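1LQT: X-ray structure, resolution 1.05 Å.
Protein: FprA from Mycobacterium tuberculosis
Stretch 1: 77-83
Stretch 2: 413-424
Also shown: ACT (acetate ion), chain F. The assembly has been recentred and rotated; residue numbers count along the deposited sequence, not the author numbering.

Stretch 1 77-83: RFFGNVV
Stretch 2 (413-424) RQPKLVTSAHWQ

How do the backbones meet? The extended strand through Phe 78 and Phe 79 runs antiparallel to the short segment around Val 418 and Thr 419, with CA atoms 4.5 Å apart at Gly 80 and Val 418. This pair bonds both ways: Gly 80 N donates to Val 418 O (2.8 Å), and Val 418 N to Gly 80 O (2.9 Å).

What does Phe 78, which covers the most surface, rest against? Its t rotamer (chi2 79°) sets CD2 3.5 Å from Val 418 O and CE2 4.3 Å from Trp 423 CB, in the helix from Ser 420. A CB on Gly 80 would clash with Phe 78 CE2. Acetate covers one ring face, its CH3 3.6 Å from Phe 78 CG, held by a hydrogen bond from Ser 420 OG to ACT O (2.8 Å). A water bridges Phe 78 O (2.8 Å) and Ser 420 N (3.0 Å).

How does Asn 81 fasten the turn? With phi/psi 62/32 and chi1 t, its CA-to-CB bond points toward the other stretch, where Gln 414 to Leu 417 form a type I turn. Asn 81 ND2 donates almost straight to Lys 416 O (2.9 Å), while Gln 414 NE2 donates to Asn 81 O (2.8 Å). Gln 414 OE1 accepts from Lys 416 N (2.9 Å), bracing the turn.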

# COMPACT_ATOMS: atom_id res chain seq x y z
N ARG A 77 4.56 -20.14 11.98
CA ARG A 77 3.97 -20.84 10.84
C ARG A 77 3.24 -19.79 9.98
O ARG A 77 2.65 -18.85 10.50
CB ARG A 77 2.98 -21.91 11.27
CG ARG A 77 3.58 -23.00 12.12
CD ARG A 77 2.67 -24.18 12.38
NE ARG A 77 1.45 -23.78 13.08
CZ ARG A 77 0.56 -24.64 13.57
NH1 ARG A 77 0.76 -25.93 13.39
NH2 ARG A 77 -0.50 -24.22 14.20
N PHE A 78 3.26 -20.02 8.67
CA PHE A 78 2.53 -19.23 7.69
C PHE A 78 1.46 -20.07 7.00
O PHE A 78 1.72 -21.20 6.61
CB PHE A 78 3.51 -18.75 6.63
CG PHE A 78 2.89 -17.98 5.47
CD1 PHE A 78 2.55 -16.65 5.61
CD2 PHE A 78 2.72 -18.57 4.23
CE1 PHE A 78 2.05 -15.96 4.54
CE2 PHE A 78 2.22 -17.87 3.16
CZ PHE A 78 1.87 -16.57 3.30
N PHE A 79 0.29 -19.50 6.85
CA PHE A 79 -0.81 -20.11 6.14
C PHE A 79 -1.37 -19.08 5.16
O PHE A 79 -2.15 -18.20 5.54
CB PHE A 79 -1.90 -20.56 7.09
CG PHE A 79 -1.45 -21.55 8.14
CD1 PHE A 79 -1.50 -22.91 7.91
CD2 PHE A 79 -0.99 -21.13 9.36
CE1 PHE A 79 -1.13 -23.82 8.89
CE2 PHE A 79 -0.60 -22.06 10.34
CZ PHE A 79 -0.67 -23.39 10.08
N GLY A 80 -0.95 -19.20 3.92
CA GLY A 80 -1.42 -18.33 2.86
C GLY A 80 -2.67 -18.85 2.19
O GLY A 80 -3.07 -20.00 2.37
N ASN A 81 -3.30 -17.99 1.42
CA ASN A 81 -4.59 -18.25 0.77
C ASN A 81 -5.68 -18.51 1.79
O ASN A 81 -6.59 -19.28 1.53
CB ASN A 81 -4.48 -19.39 -0.26
CG ASN A 81 -5.65 -19.46 -1.21
OD1 ASN A 81 -6.25 -18.44 -1.57
ND2 ASN A 81 -5.96 -20.67 -1.66
N VAL A 82 -5.58 -17.88 2.95
CA VAL A 82 -6.60 -17.97 4.01
C VAL A 82 -7.14 -16.57 4.20
O VAL A 82 -6.45 -15.66 4.66
CB VAL A 82 -6.00 -18.53 5.31
CG1 VAL A 82 -7.04 -18.51 6.42
CG2 VAL A 82 -5.50 -19.93 5.09
N VAL A 83 -8.41 -16.39 3.84
CA VAL A 83 -9.04 -15.09 3.88
C VAL A 83 -9.88 -14.99 5.14
O VAL A 83 -10.90 -15.66 5.28
CB VAL A 83 -9.91 -14.89 2.64
CG1 VAL A 83 -10.55 -13.51 2.64
CG2 VAL A 83 -9.12 -15.12 1.36
N ARG A 413 -11.01 -25.78 6.62
CA ARG A 413 -11.63 -24.58 6.11
C ARG A 413 -11.06 -24.13 4.78
O ARG A 413 -11.77 -23.53 4.00
CB ARG A 413 -11.48 -23.48 7.13
CG ARG A 413 -12.33 -23.70 8.38
CD ARG A 413 -13.81 -23.77 8.09
NE ARG A 413 -14.55 -23.78 9.35
CZ ARG A 413 -14.78 -22.73 10.10
NH1 ARG A 413 -14.43 -21.51 9.72
NH2 ARG A 413 -15.34 -22.90 11.28
N GLN A 414 -9.79 -24.43 4.54
CA GLN A 414 -9.12 -24.01 3.30
C GLN A 414 -8.17 -25.10 2.88
O GLN A 414 -6.99 -25.07 3.19
CB GLN A 414 -8.37 -22.69 3.51
CG GLN A 414 -7.57 -22.22 2.30
CD GLN A 414 -8.31 -22.24 1.00
OE1 GLN A 414 -8.71 -23.30 0.53
NE2 GLN A 414 -8.47 -21.08 0.40
N PRO A 415 -8.68 -26.08 2.16
CA PRO A 415 -7.84 -27.19 1.68
C PRO A 415 -6.72 -26.71 0.75
O PRO A 415 -5.76 -27.45 0.57
CB PRO A 415 -8.83 -28.09 0.95
CG PRO A 415 -10.15 -27.80 1.57
CD PRO A 415 -10.11 -26.30 1.87
N LYS A 416 -6.85 -25.51 0.20
CA LYS A 416 -5.86 -24.97 -0.71
C LYS A 416 -4.98 -23.93 -0.02
O LYS A 416 -4.49 -23.01 -0.65
CB LYS A 416 -6.55 -24.38 -1.93
CG LYS A 416 -7.34 -25.42 -2.73
CD LYS A 416 -7.84 -24.88 -4.03
CE LYS A 416 -8.74 -25.87 -4.75
NZ LYS A 416 -9.40 -25.17 -5.91
N LEU A 417 -4.76 -24.08 1.27
CA LEU A 417 -3.86 -23.15 1.96
C LEU A 417 -2.43 -23.41 1.48
O LEU A 417 -2.08 -24.47 1.00
CB LEU A 417 -4.03 -23.18 3.48
CG LEU A 417 -3.65 -24.48 4.19
CD1 LEU A 417 -2.14 -24.67 4.34
CD2 LEU A 417 -4.35 -24.50 5.55
N VAL A 418 -1.62 -22.37 1.62
CA VAL A 418 -0.24 -22.33 1.18
C VAL A 418 0.69 -22.23 2.38
O VAL A 418 0.72 -21.21 3.05
CB VAL A 418 -0.04 -21.16 0.20
CG1 VAL A 418 1.43 -21.07 -0.22
CG2 VAL A 418 -0.92 -21.35 -1.01
N THR A 419 1.44 -23.28 2.68
CA THR A 419 2.36 -23.24 3.82
C THR A 419 3.62 -22.49 3.40
O THR A 419 3.82 -22.18 2.24
CB THR A 419 2.78 -24.63 4.24
OG1 THR A 419 3.36 -25.23 3.09
CG2 THR A 419 1.60 -25.48 4.70
N SER A 420 4.49 -22.26 4.37
CA SER A 420 5.75 -21.61 4.08
C SER A 420 6.54 -22.35 3.01
O SER A 420 7.08 -21.76 2.12
CB SER A 420 6.61 -21.55 5.33
OG SER A 420 6.09 -20.67 6.23
N ALA A 421 6.63 -23.67 3.15
CA ALA A 421 7.39 -24.43 2.18
C ALA A 421 6.84 -24.28 0.77
O ALA A 421 7.60 -24.25 -0.18
CB ALA A 421 7.41 -25.91 2.59
N HIS A 422 5.53 -24.17 0.63
CA HIS A 422 4.94 -23.99 -0.68
C HIS A 422 5.05 -22.57 -1.21
O HIS A 422 5.21 -22.38 -2.41
CB HIS A 422 3.56 -24.54 -0.68
CG HIS A 422 3.60 -26.03 -0.56
ND1 HIS A 422 3.61 -26.87 -1.64
CD2 HIS A 422 3.88 -26.81 0.50
CE1 HIS A 422 3.68 -28.12 -1.22
NE2 HIS A 422 3.89 -28.11 0.07
N TRP A 423 4.99 -21.58 -0.33
CA TRP A 423 5.35 -20.23 -0.76
C TRP A 423 6.78 -20.25 -1.28
O TRP A 423 7.07 -19.60 -2.28
CB TRP A 423 5.20 -19.24 0.41
CG TRP A 423 6.22 -18.12 0.34
CD1 TRP A 423 7.21 -17.93 1.21
CD2 TRP A 423 6.37 -17.13 -0.67
NE1 TRP A 423 7.99 -16.87 0.83
CE2 TRP A 423 7.50 -16.38 -0.34
CE3 TRP A 423 5.69 -16.82 -1.86
CZ2 TRP A 423 7.95 -15.31 -1.11
CZ3 TRP A 423 6.16 -15.76 -2.65
CH2 TRP A 423 7.28 -15.04 -2.27
N GLN A 424 7.69 -20.96 -0.63
CA GLN A 424 9.08 -20.96 -1.09
C GLN A 424 9.20 -21.51 -2.50
O GLN A 424 10.08 -21.09 -3.25
CB GLN A 424 9.97 -21.70 -0.09
CG GLN A 424 10.13 -20.92 1.22
CD GLN A 424 10.81 -21.70 2.30
OE1 GLN A 424 11.48 -22.66 2.06
NE2 GLN A 424 10.65 -21.26 3.52
C ACT F . 7.39 -17.27 4.97
O ACT F . 7.42 -18.50 5.16
OXT ACT F . 8.48 -16.77 4.65
CH3 ACT F . 6.15 -16.43 5.13
O HOH W 1 3.91 -22.87 7.20
O HOH W 2 5.43 -22.37 8.26